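Local coordinates for transposon Tn7 transposition protein TnsA (Escherichia coli, PDB 1T0F) that forms the Tn7 transposase together with TnsB and, as a restriction enzyme-like endonuclease, cuts the 5' DNA strands during transposition, at residues K103-R108 and D142-E147; E147-E152 and I161-F166; P90-Q95 and R153-Q158. All coordinates share one frame; numbering follows the deposited sequence.

Overall arrangement
Helix 143-159 runs through all three contacts and meets a different element at each level. Its first turns face the loop and short strand at 103-108 in contact 1, its middle lies against strand 163-166 in contact 2, and its last turns cross helix 90-100 in contact 3. The centre of contact 2 is about 13 Å from that of contact 1 and about 10 Å from that of contact 3. Pro105 CD touches Leu151 CD1 at 3.6 Å between contacts 1 and 2; Trp156 meets Trp163 between contacts 2 and 3. Contact 2 lies close to the metal site, the Glu152 side chain about 7 Å from a bound magnesium ion, whereas contact 1 holds most of the malonate pocket.

Contact 1: residues K103-R108 and D142-E147; sequences KHPVIR and DERTLE. With MLA (malonic acid), chain F.
Arg144 reaches from the first turn of helix 143-159 to the loop at Lys103 and grips one carbonyl with two nitrogens. Arg144 NH1 meets Lys103 O at 2.9 Å in the carbonyl plane, on a lone pair. Arg144 NH2 meets Lys103 O at 2.8 Å but from above that plane, 37° out of it, while the oxygen itself lies in the guanidinium plane. The side chain leaves the helix with CG opposite the backbone N (chi1 -180°), bends once at chi2 (53°) and runs straight from there, which carries the guanidinium across to the loop. A further bond fixes its rotation: Arg144 NH1 makes a salt bridge to Glu147 OE1, one helical turn on, at 2.9 Å. The other edge holds a malonate carboxylate side-on, Arg144 NE to malonate O1A at 2.8 Å and Arg144 NH2 to malonate O1B at 3.0 Å. Val106 N gives malonate O1B a second donor, also at 3.0 Å, and Ile107 turns its CD1 against the malonate C2 at 3.6 Å. Pro105 passes obliquely beside Arg144 NH2 and packs its ring on Lys148 and Leu151 of the same helix. With an alanine here in place of Arg144, Lys103 O would probably lose both guanidinium donors, Glu147 its charge partner, and the malonate C1 carboxylate would keep mainly the Val106 N bond. With Lys148 completing it, this is an anion-binding pocket, here filled by a molecule probably from the crystallisation liquor, between the helix and a loop that belongs, by similarity, to a helix-turn-helix DNA-binding motif.

Contact 2: residues E147-E152 and I161-F166; sequences EKLELE and IPWFIF
The indole of Trp163 meets Glu152 and Leu149 along its edge: Glu152 OE2 lies near the ring plane at NE1, and Leu149 CD2 sits in plane beside the benzo end. Trp156 lies against the same indole with its own ring almost parallel, the planes about 10° apart, and Arg153 adds its CB near Trp163 CZ3. The contact lies inside a beta-alpha-beta unit, in which helix 143-159 links strand 129-134 to its parallel neighbour 163-166 in the nuclease core, which belongs to the PDDEXK clan. Helix and strand segments run nearly antiparallel, at 150°, with their axes 10.5 Å apart. Trp163 points toward the helix, and with CG anti to the backbone N (chi1 174°) its ring lies against Glu152 and Leu149. Glu152 is stretched straight beyond CG to reach it, the carboxylate turned 55° against the indole. The bond from Trp163 NE1 to Glu152 OE2 is weak, at 3.0 Å; the same oxygen is also bonded to Thr116 OG1 and to the side-chain NE2 of Gln133. Those partners crowd round OE2 of the buried carboxylate; because Gln133 is a magnesium ligand, Glu152 is probably a second-shell residue that helps to place it. At the other end of the contact, the backbone of Ile165 bonds to the chain of another protein, and Leu149 also packs on Gln133. Here the two apolar side chains cross at about a right angle, Leu149 CD1 touching Ile165 CD1 at 4.0 Å.

Contact 3: residues P90-Q95 and R153-Q158; sequences PSDTRQ and RRYWQQ
Asp92 and Thr93, which meet Tyr155 across the contact, ride on a helical turn closed by the shortest polar bond here, Arg94 N to Pro90 O at 2.7 Å. No hydrogen bond joins 90-95 to 153-158; the axes of these segments stand 10.0 Å apart at a crossing angle of 117°. Helix 90-100 runs into a helix-turn-helix DNA-binding motif, assigned by similarity, and here crosses core helix 143-159 of the nuclease domain. Tyr155 fills the crossing. With CG anti to the backbone N (chi1 -178°) its ring swings across toward helix 90-100, and Asp92 CB comes in at the ring edge, 3.6 Å from Tyr155 CE1. Thr93 CG2 adds an oblique approach, 3.9 Å from Tyr155 CD1. Leu89 N holds the Tyr155 hydroxyl, and Tyr155 CD2 rests over the centre of the Trp156 ring, 3.8 Å above it. Farther out, Asp92 OD1 and Gln158 OE1 are 3.8 Å apart, the carboxylate and amide planes steeply turned (75°). Lys159 makes a salt bridge with Asp92 OD2 and a cation-pi contact with Tyr155. Carbon contacts round Tyr155 thus carry the middle, and at the rim Lys159 adds an ionic tie that probably offsets the negative charge of Asp92.

Contact 1: residues K103-R108 and D142-E147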
loop_
_atom_site.group_PDB
_atom_site.type_symbol
_atom_site.label_atom_id
_atom_site.label_comp_id
_atom_site.label_asym_id
_atom_site.label_seq_id
_atom_site.Cartn_x
_atom_site.Cartn_y
_atom_site.Cartn_z
ATOM N N LYS A 103 19.503 -17.638 -4.083
ATOM C CA LYS A 103 18.604 -18.769 -3.884
ATOM C C LYS A 103 17.176 -18.234 -3.987
ATOM O O LYS A 103 16.788 -17.343 -3.231
ATOM C CB LYS A 103 18.816 -19.385 -2.498
ATOM C CG LYS A 103 17.822 -20.486 -2.135
ATOM C CD LYS A 103 18.329 -21.881 -2.512
ATOM C CE LYS A 103 18.596 -22.022 -3.998
ATOM N NZ LYS A 103 19.086 -23.394 -4.338
ATOM N N HIS A 104 16.395 -18.763 -4.920
ATOM C CA HIS A 104 15.020 -18.302 -5.073
ATOM C C HIS A 104 14.208 -18.586 -3.805
ATOM O O HIS A 104 14.404 -19.617 -3.154
ATOM C CB HIS A 104 14.357 -19.003 -6.261
ATOM C CG HIS A 104 12.981 -18.498 -6.562
ATOM N ND1 HIS A 104 12.718 -17.631 -7.601
ATOM C CD2 HIS A 104 11.795 -18.718 -5.950
ATOM C CE1 HIS A 104 11.429 -17.340 -7.614
ATOM N NE2 HIS A 104 10.847 -17.987 -6.621
ATOM N N PRO A 105 13.303 -17.661 -3.425
ATOM C CA PRO A 105 12.462 -17.825 -2.236
ATOM C C PRO A 105 11.803 -19.202 -2.219
ATOM O O PRO A 105 11.188 -19.626 -3.203
ATOM C CB PRO A 105 11.448 -16.696 -2.381
ATOM C CG PRO A 105 12.307 -15.594 -2.945
ATOM C CD PRO A 105 13.119 -16.316 -4.011
ATOM N N VAL A 106 11.934 -19.896 -1.098
ATOM C CA VAL A 106 11.369 -21.233 -0.978
ATOM C C VAL A 106 11.021 -21.550 0.472
ATOM O O VAL A 106 11.718 -21.122 1.395
ATOM C CB VAL A 106 12.379 -22.290 -1.516
ATOM C CG1 VAL A 106 13.713 -22.149 -0.796
ATOM C CG2 VAL A 106 11.824 -23.708 -1.331
ATOM N N ILE A 107 9.925 -22.277 0.660
ATOM C CA ILE A 107 9.478 -22.689 1.985
ATOM C C ILE A 107 9.177 -24.185 1.919
ATOM O O ILE A 107 8.372 -24.624 1.101
ATOM C CB ILE A 107 8.197 -21.953 2.413
ATOM C CG1 ILE A 107 8.462 -20.448 2.519
ATOM C CG2 ILE A 107 7.710 -22.498 3.747
ATOM C CD1 ILE A 107 9.412 -20.073 3.622
ATOM N N ARG A 108 9.834 -24.957 2.781
ATOM C CA ARG A 108 9.651 -26.406 2.822
ATOM C C ARG A 108 9.769 -27.029 1.439
ATOM O O ARG A 108 8.913 -27.805 1.025
ATOM C CB ARG A 108 8.295 -26.760 3.434
ATOM C CG ARG A 108 8.061 -26.143 4.798
ATOM C CD ARG A 108 7.048 -26.945 5.598
ATOM N NE ARG A 108 7.648 -28.162 6.142
ATOM C CZ ARG A 108 7.119 -29.376 6.031
ATOM N NH1 ARG A 108 5.969 -29.547 5.389
ATOM N NH2 ARG A 108 7.746 -30.420 6.565
ATOM N N ASP A 142 19.054 -6.331 6.520
ATOM C CA ASP A 142 19.014 -7.794 6.469
ATOM C C ASP A 142 19.459 -8.338 5.107
ATOM O O ASP A 142 18.889 -8.003 4.066
ATOM C CB ASP A 142 17.601 -8.282 6.799
ATOM C CG ASP A 142 17.518 -9.788 6.923
ATOM O OD1 ASP A 142 18.031 -10.333 7.924
ATOM O OD2 ASP A 142 16.947 -10.428 6.015
ATOM N N GLU A 143 20.479 -9.191 5.116
ATOM C CA GLU A 143 21.009 -9.750 3.880
ATOM C C GLU A 143 19.994 -10.502 3.016
ATOM O O GLU A 143 19.945 -10.293 1.803
ATOM C CB GLU A 143 22.223 -10.634 4.201
ATOM C CG GLU A 143 23.338 -9.838 4.880
ATOM C CD GLU A 143 24.447 -10.710 5.441
ATOM O OE1 GLU A 143 24.130 -11.689 6.143
ATOM O OE2 GLU A 143 25.634 -10.406 5.191
ATOM N N ARG A 144 19.179 -11.362 3.616
ATOM C CA ARG A 144 18.192 -12.096 2.826
ATOM C C ARG A 144 17.133 -11.145 2.255
ATOM O O ARG A 144 16.675 -11.319 1.125
ATOM C CB ARG A 144 17.517 -13.178 3.671
ATOM C CG ARG A 144 16.478 -13.996 2.907
ATOM C CD ARG A 144 17.068 -14.563 1.615
ATOM N NE ARG A 144 16.153 -15.488 0.946
ATOM C CZ ARG A 144 16.388 -16.039 -0.242
ATOM N NH1 ARG A 144 17.504 -15.757 -0.901
ATOM N NH2 ARG A 144 15.511 -16.886 -0.769
ATOM N N THR A 145 16.749 -10.137 3.033
ATOM C CA THR A 145 15.758 -9.169 2.559
ATOM C C THR A 145 16.331 -8.484 1.330
ATOM O O THR A 145 15.633 -8.313 0.328
ATOM C CB THR A 145 15.432 -8.116 3.630
ATOM O OG1 THR A 145 14.783 -8.755 4.732
ATOM C CG2 THR A 145 14.508 -7.029 3.066
ATOM N N LEU A 146 17.607 -8.109 1.405
ATOM C CA LEU A 146 18.289 -7.457 0.293
ATOM C C LEU A 146 18.379 -8.385 -0.923
ATOM O O LEU A 146 18.270 -7.929 -2.062
ATOM C CB LEU A 146 19.699 -7.004 0.708
ATOM C CG LEU A 146 19.795 -5.838 1.708
ATOM C CD1 LEU A 146 21.257 -5.580 2.057
ATOM C CD2 LEU A 146 19.170 -4.567 1.106
ATOM N N GLU A 147 18.580 -9.682 -0.698
ATOM C CA GLU A 147 18.648 -10.609 -1.835
ATOM C C GLU A 147 17.301 -10.658 -2.552
ATOM O O GLU A 147 17.240 -10.638 -3.781
ATOM C CB GLU A 147 19.002 -12.035 -1.391
ATOM C CG GLU A 147 20.387 -12.220 -0.815
ATOM C CD GLU A 147 20.692 -13.686 -0.549
ATOM O OE1 GLU A 147 19.824 -14.379 0.017
ATOM O OE2 GLU A 147 21.796 -14.144 -0.906
HETATM C C1 MLA F . 13.014 -17.264 1.745
HETATM O O1A MLA F . 13.705 -16.345 2.053
HETATM O O1B MLA F . 13.396 -18.184 0.847
HETATM C C2 MLA F . 11.617 -17.556 2.291
HETATM C C3 MLA F . 11.227 -16.824 3.564
HETATM O O3A MLA F . 11.504 -17.169 4.671
HETATM O O3B MLA F . 10.518 -15.700 3.313
HETATM O O HOH W 1 20.706 -16.838 -1.562
#

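Contact 2: residues E147-E152 and I161-F166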
loop_
_atom_site.group_PDB
_atom_site.type_symbol
_atom_site.label_atom_id
_atom_site.label_comp_id
_atom_site.label_asym_id
_atom_site.label_seq_id
_atom_site.Cartn_x
_atom_site.Cartn_y
_atom_site.Cartn_z
ATOM N N GLU A 147 18.580 -9.682 -0.698
ATOM C CA GLU A 147 18.648 -10.609 -1.835
ATOM C C GLU A 147 17.301 -10.658 -2.552
ATOM O O GLU A 147 17.240 -10.638 -3.781
ATOM C CB GLU A 147 19.002 -12.035 -1.391
ATOM C CG GLU A 147 20.387 -12.220 -0.815
ATOM C CD GLU A 147 20.692 -13.686 -0.549
ATOM O OE1 GLU A 147 19.824 -14.379 0.017
ATOM O OE2 GLU A 147 21.796 -14.144 -0.906
ATOM N N LYS A 148 16.223 -10.736 -1.782
ATOM C CA LYS A 148 14.895 -10.804 -2.379
ATOM C C LYS A 148 14.535 -9.496 -3.072
ATOM O O LYS A 148 13.847 -9.492 -4.092
ATOM C CB LYS A 148 13.855 -11.175 -1.324
ATOM C CG LYS A 148 13.964 -12.643 -0.897
ATOM C CD LYS A 148 12.812 -13.076 -0.013
ATOM C CE LYS A 148 12.884 -12.438 1.362
ATOM N NZ LYS A 148 11.688 -12.800 2.178
ATOM N N LEU A 149 15.011 -8.387 -2.525
ATOM C CA LEU A 149 14.754 -7.092 -3.142
ATOM C C LEU A 149 15.520 -7.010 -4.460
ATOM O O LEU A 149 15.031 -6.431 -5.424
ATOM C CB LEU A 149 15.177 -5.957 -2.207
ATOM C CG LEU A 149 14.279 -5.709 -0.995
ATOM C CD1 LEU A 149 14.955 -4.708 -0.050
ATOM C CD2 LEU A 149 12.915 -5.177 -1.461
ATOM N N GLU A 150 16.721 -7.592 -4.513
ATOM C CA GLU A 150 17.498 -7.562 -5.755
ATOM C C GLU A 150 16.780 -8.371 -6.841
ATOM O O GLU A 150 16.758 -7.980 -8.012
ATOM C CB GLU A 150 18.913 -8.112 -5.519
ATOM C CG GLU A 150 19.804 -8.192 -6.753
ATOM C CD GLU A 150 20.010 -6.858 -7.458
ATOM O OE1 GLU A 150 19.716 -5.792 -6.862
ATOM O OE2 GLU A 150 20.488 -6.880 -8.613
ATOM N N LEU A 151 16.198 -9.506 -6.463
ATOM C CA LEU A 151 15.468 -10.320 -7.441
ATOM C C LEU A 151 14.326 -9.488 -8.023
ATOM O O LEU A 151 14.111 -9.444 -9.240
ATOM C CB LEU A 151 14.868 -11.559 -6.776
ATOM C CG LEU A 151 15.827 -12.656 -6.309
ATOM C CD1 LEU A 151 15.020 -13.780 -5.661
ATOM C CD2 LEU A 151 16.636 -13.182 -7.500
ATOM N N GLU A 152 13.589 -8.843 -7.126
ATOM C CA GLU A 152 12.454 -8.007 -7.502
ATOM C C GLU A 152 12.913 -6.833 -8.368
ATOM O O GLU A 152 12.266 -6.489 -9.361
ATOM C CB GLU A 152 11.762 -7.494 -6.235
ATOM C CG GLU A 152 10.454 -6.765 -6.491
ATOM C CD GLU A 152 9.771 -6.311 -5.211
ATOM O OE1 GLU A 152 10.315 -6.562 -4.108
ATOM O OE2 GLU A 152 8.686 -5.703 -5.313
ATOM N N ILE A 161 9.907 -1.223 -16.196
ATOM C CA ILE A 161 8.946 -0.499 -15.378
ATOM C C ILE A 161 9.665 0.002 -14.125
ATOM O O ILE A 161 10.284 -0.780 -13.404
ATOM C CB ILE A 161 7.772 -1.411 -14.964
ATOM C CG1 ILE A 161 6.946 -1.777 -16.208
ATOM C CG2 ILE A 161 6.909 -0.717 -13.912
ATOM C CD1 ILE A 161 5.830 -2.759 -15.936
ATOM N N PRO A 162 9.593 1.317 -13.852
ATOM C CA PRO A 162 10.253 1.888 -12.671
ATOM C C PRO A 162 9.807 1.193 -11.389
ATOM O O PRO A 162 8.617 0.946 -11.183
ATOM C CB PRO A 162 9.820 3.357 -12.699
ATOM C CG PRO A 162 9.592 3.618 -14.164
ATOM C CD PRO A 162 8.876 2.358 -14.610
ATOM N N TRP A 163 10.768 0.891 -10.525
ATOM C CA TRP A 163 10.485 0.213 -9.262
ATOM C C TRP A 163 11.193 0.954 -8.143
ATOM O O TRP A 163 12.355 1.349 -8.299
ATOM C CB TRP A 163 11.000 -1.229 -9.327
ATOM C CG TRP A 163 10.897 -1.986 -8.044
ATOM C CD1 TRP A 163 9.794 -2.614 -7.546
ATOM C CD2 TRP A 163 11.959 -2.242 -7.118
ATOM N NE1 TRP A 163 10.106 -3.255 -6.367
ATOM C CE2 TRP A 163 11.430 -3.040 -6.083
ATOM C CE3 TRP A 163 13.310 -1.871 -7.065
ATOM C CZ2 TRP A 163 12.205 -3.478 -5.006
ATOM C CZ3 TRP A 163 14.081 -2.306 -5.990
ATOM C CH2 TRP A 163 13.526 -3.101 -4.979
ATOM N N PHE A 164 10.496 1.132 -7.021
ATOM C CA PHE A 164 11.034 1.836 -5.864
ATOM C C PHE A 164 10.695 1.130 -4.567
ATOM O O PHE A 164 9.736 0.356 -4.487
ATOM C CB PHE A 164 10.435 3.245 -5.768
ATOM C CG PHE A 164 10.597 4.055 -7.008
ATOM C CD1 PHE A 164 11.759 4.784 -7.228
ATOM C CD2 PHE A 164 9.598 4.064 -7.978
ATOM C CE1 PHE A 164 11.929 5.512 -8.401
ATOM C CE2 PHE A 164 9.754 4.786 -9.158
ATOM C CZ PHE A 164 10.921 5.511 -9.371
ATOM N N ILE A 165 11.473 1.434 -3.539
ATOM C CA ILE A 165 11.231 0.901 -2.216
ATOM C C ILE A 165 10.702 2.057 -1.361
ATOM O O ILE A 165 11.193 3.172 -1.453
ATOM C CB ILE A 165 12.525 0.372 -1.578
ATOM C CG1 ILE A 165 13.015 -0.852 -2.353
ATOM C CG2 ILE A 165 12.280 0.041 -0.111
ATOM C CD1 ILE A 165 14.435 -1.242 -2.003
ATOM N N PHE A 166 9.685 1.782 -0.559
ATOM C CA PHE A 166 9.100 2.778 0.338
ATOM C C PHE A 166 9.192 2.247 1.759
ATOM O O PHE A 166 8.828 1.100 2.012
ATOM C CB PHE A 166 7.617 3.006 0.013
ATOM C CG PHE A 166 7.344 4.261 -0.762
ATOM C CD1 PHE A 166 7.517 4.295 -2.145
ATOM C CD2 PHE A 166 6.921 5.414 -0.108
ATOM C CE1 PHE A 166 7.268 5.470 -2.871
ATOM C CE2 PHE A 166 6.672 6.588 -0.812
ATOM C CZ PHE A 166 6.846 6.618 -2.201
#

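Contact 3: residues P90-Q95 and R153-Q158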
loop_
_atom_site.group_PDB
_atom_site.type_symbol
_atom_site.label_atom_id
_atom_site.label_comp_id
_atom_site.label_asym_id
_atom_site.label_seq_id
_atom_site.Cartn_x
_atom_site.Cartn_y
_atom_site.Cartn_z
ATOM N N PRO A 90 6.690 -16.655 -11.912
ATOM C CA PRO A 90 7.666 -17.619 -11.391
ATOM C C PRO A 90 8.782 -18.013 -12.357
ATOM O O PRO A 90 9.947 -18.084 -11.967
ATOM C CB PRO A 90 6.790 -18.805 -10.990
ATOM C CG PRO A 90 5.534 -18.147 -10.551
ATOM C CD PRO A 90 5.317 -17.113 -11.641
ATOM N N SER A 91 8.442 -18.267 -13.616
ATOM C CA SER A 91 9.466 -18.649 -14.580
ATOM C C SER A 91 10.501 -17.538 -14.737
ATOM O O SER A 91 11.686 -17.812 -14.943
ATOM C CB SER A 91 8.837 -19.000 -15.938
ATOM O OG SER A 91 8.110 -17.917 -16.490
ATOM N N ASP A 92 10.064 -16.284 -14.630
ATOM C CA ASP A 92 10.995 -15.164 -14.741
ATOM C C ASP A 92 11.841 -15.035 -13.476
ATOM O O ASP A 92 13.053 -14.897 -13.564
ATOM C CB ASP A 92 10.260 -13.832 -14.980
ATOM C CG ASP A 92 9.782 -13.666 -16.416
ATOM O OD1 ASP A 92 10.516 -14.068 -17.347
ATOM O OD2 ASP A 92 8.679 -13.114 -16.615
ATOM N N THR A 93 11.219 -15.078 -12.300
ATOM C CA THR A 93 12.009 -14.941 -11.076
ATOM C C THR A 93 12.943 -16.145 -10.895
ATOM O O THR A 93 14.030 -16.021 -10.336
ATOM C CB THR A 93 11.119 -14.749 -9.823
ATOM O OG1 THR A 93 10.268 -15.884 -9.635
ATOM C CG2 THR A 93 10.250 -13.491 -9.984
ATOM N N ARG A 94 12.518 -17.303 -11.389
ATOM C CA ARG A 94 13.343 -18.506 -11.304
ATOM C C ARG A 94 14.649 -18.274 -12.063
ATOM O O ARG A 94 15.739 -18.536 -11.551
ATOM C CB ARG A 94 12.590 -19.696 -11.910
ATOM C CG ARG A 94 13.444 -20.932 -12.149
ATOM C CD ARG A 94 13.790 -21.636 -10.849
ATOM N NE ARG A 94 14.789 -22.686 -11.049
ATOM C CZ ARG A 94 15.309 -23.424 -10.073
ATOM N NH1 ARG A 94 14.927 -23.235 -8.816
ATOM N NH2 ARG A 94 16.222 -24.344 -10.354
ATOM N N GLN A 95 14.535 -17.766 -13.286
ATOM C CA GLN A 95 15.702 -17.503 -14.123
ATOM C C GLN A 95 16.564 -16.373 -13.572
ATOM O O GLN A 95 17.787 -16.425 -13.660
ATOM C CB GLN A 95 15.265 -17.164 -15.552
ATOM C CG GLN A 95 16.416 -17.037 -16.548
ATOM C CD GLN A 95 17.224 -18.324 -16.677
ATOM O OE1 GLN A 95 16.674 -19.389 -16.964
ATOM N NE2 GLN A 95 18.535 -18.229 -16.465
ATOM N N ARG A 153 14.029 -6.217 -7.984
ATOM C CA ARG A 153 14.553 -5.086 -8.741
ATOM C C ARG A 153 14.844 -5.508 -10.174
ATOM O O ARG A 153 14.431 -4.839 -11.125
ATOM C CB ARG A 153 15.833 -4.552 -8.096
ATOM C CG ARG A 153 16.387 -3.303 -8.779
ATOM C CD ARG A 153 17.786 -2.972 -8.259
ATOM N NE ARG A 153 18.801 -3.898 -8.765
ATOM C CZ ARG A 153 19.301 -3.864 -9.998
ATOM N NH1 ARG A 153 18.889 -2.949 -10.870
ATOM N NH2 ARG A 153 20.211 -4.754 -10.367
ATOM N N ARG A 154 15.552 -6.624 -10.330
ATOM C CA ARG A 154 15.892 -7.129 -11.655
ATOM C C ARG A 154 14.657 -7.464 -12.478
ATOM O O ARG A 154 14.630 -7.233 -13.688
ATOM C CB ARG A 154 16.785 -8.371 -11.535
ATOM C CG ARG A 154 18.151 -8.064 -10.961
ATOM C CD ARG A 154 19.052 -9.296 -10.976
ATOM N NE ARG A 154 20.378 -8.987 -10.450
ATOM C CZ ARG A 154 21.515 -9.345 -11.039
ATOM N NH1 ARG A 154 21.490 -10.027 -12.176
ATOM N NH2 ARG A 154 22.680 -9.011 -10.498
ATOM N N TYR A 155 13.640 -8.004 -11.819
ATOM C CA TYR A 155 12.396 -8.369 -12.488
ATOM C C TYR A 155 11.790 -7.157 -13.189
ATOM O O TYR A 155 11.527 -7.179 -14.394
ATOM C CB TYR A 155 11.383 -8.899 -11.470
ATOM C CG TYR A 155 10.075 -9.359 -12.083
ATOM C CD1 TYR A 155 9.941 -10.652 -12.595
ATOM C CD2 TYR A 155 8.973 -8.503 -12.159
ATOM C CE1 TYR A 155 8.746 -11.082 -13.161
ATOM C CE2 TYR A 155 7.770 -8.925 -12.731
ATOM C CZ TYR A 155 7.670 -10.222 -13.227
ATOM O OH TYR A 155 6.493 -10.672 -13.771
ATOM N N TRP A 156 11.554 -6.097 -12.428
ATOM C CA TRP A 156 10.970 -4.898 -13.020
ATOM C C TRP A 156 11.914 -4.192 -13.993
ATOM O O TRP A 156 11.463 -3.579 -14.966
ATOM C CB TRP A 156 10.497 -3.963 -11.911
ATOM C CG TRP A 156 9.350 -4.554 -11.171
ATOM C CD1 TRP A 156 9.348 -5.021 -9.894
ATOM C CD2 TRP A 156 8.037 -4.797 -11.691
ATOM N NE1 TRP A 156 8.114 -5.540 -9.578
ATOM C CE2 TRP A 156 7.292 -5.417 -10.665
ATOM C CE3 TRP A 156 7.420 -4.553 -12.925
ATOM C CZ2 TRP A 156 5.960 -5.797 -10.833
ATOM C CZ3 TRP A 156 6.096 -4.932 -13.091
ATOM C CH2 TRP A 156 5.380 -5.547 -12.050
ATOM N N GLN A 157 13.219 -4.273 -13.751
ATOM C CA GLN A 157 14.158 -3.649 -14.677
ATOM C C GLN A 157 14.003 -4.332 -16.032
ATOM O O GLN A 157 14.034 -3.684 -17.083
ATOM C CB GLN A 157 15.597 -3.800 -14.189
ATOM C CG GLN A 157 16.618 -3.441 -15.256
ATOM C CD GLN A 157 18.041 -3.590 -14.781
ATOM O OE1 GLN A 157 18.537 -2.773 -14.005
ATOM N NE2 GLN A 157 18.709 -4.640 -15.238
ATOM N N GLN A 158 13.828 -5.647 -15.990
ATOM C CA GLN A 158 13.643 -6.463 -17.188
ATOM C C GLN A 158 12.381 -6.007 -17.933
ATOM O O GLN A 158 12.363 -5.948 -19.161
ATOM C CB GLN A 158 13.505 -7.926 -16.769
ATOM C CG GLN A 158 13.736 -8.952 -17.855
ATOM C CD GLN A 158 13.721 -10.367 -17.295
ATOM O OE1 GLN A 158 12.659 -10.969 -17.121
ATOM N NE2 GLN A 158 14.903 -10.893 -16.987
#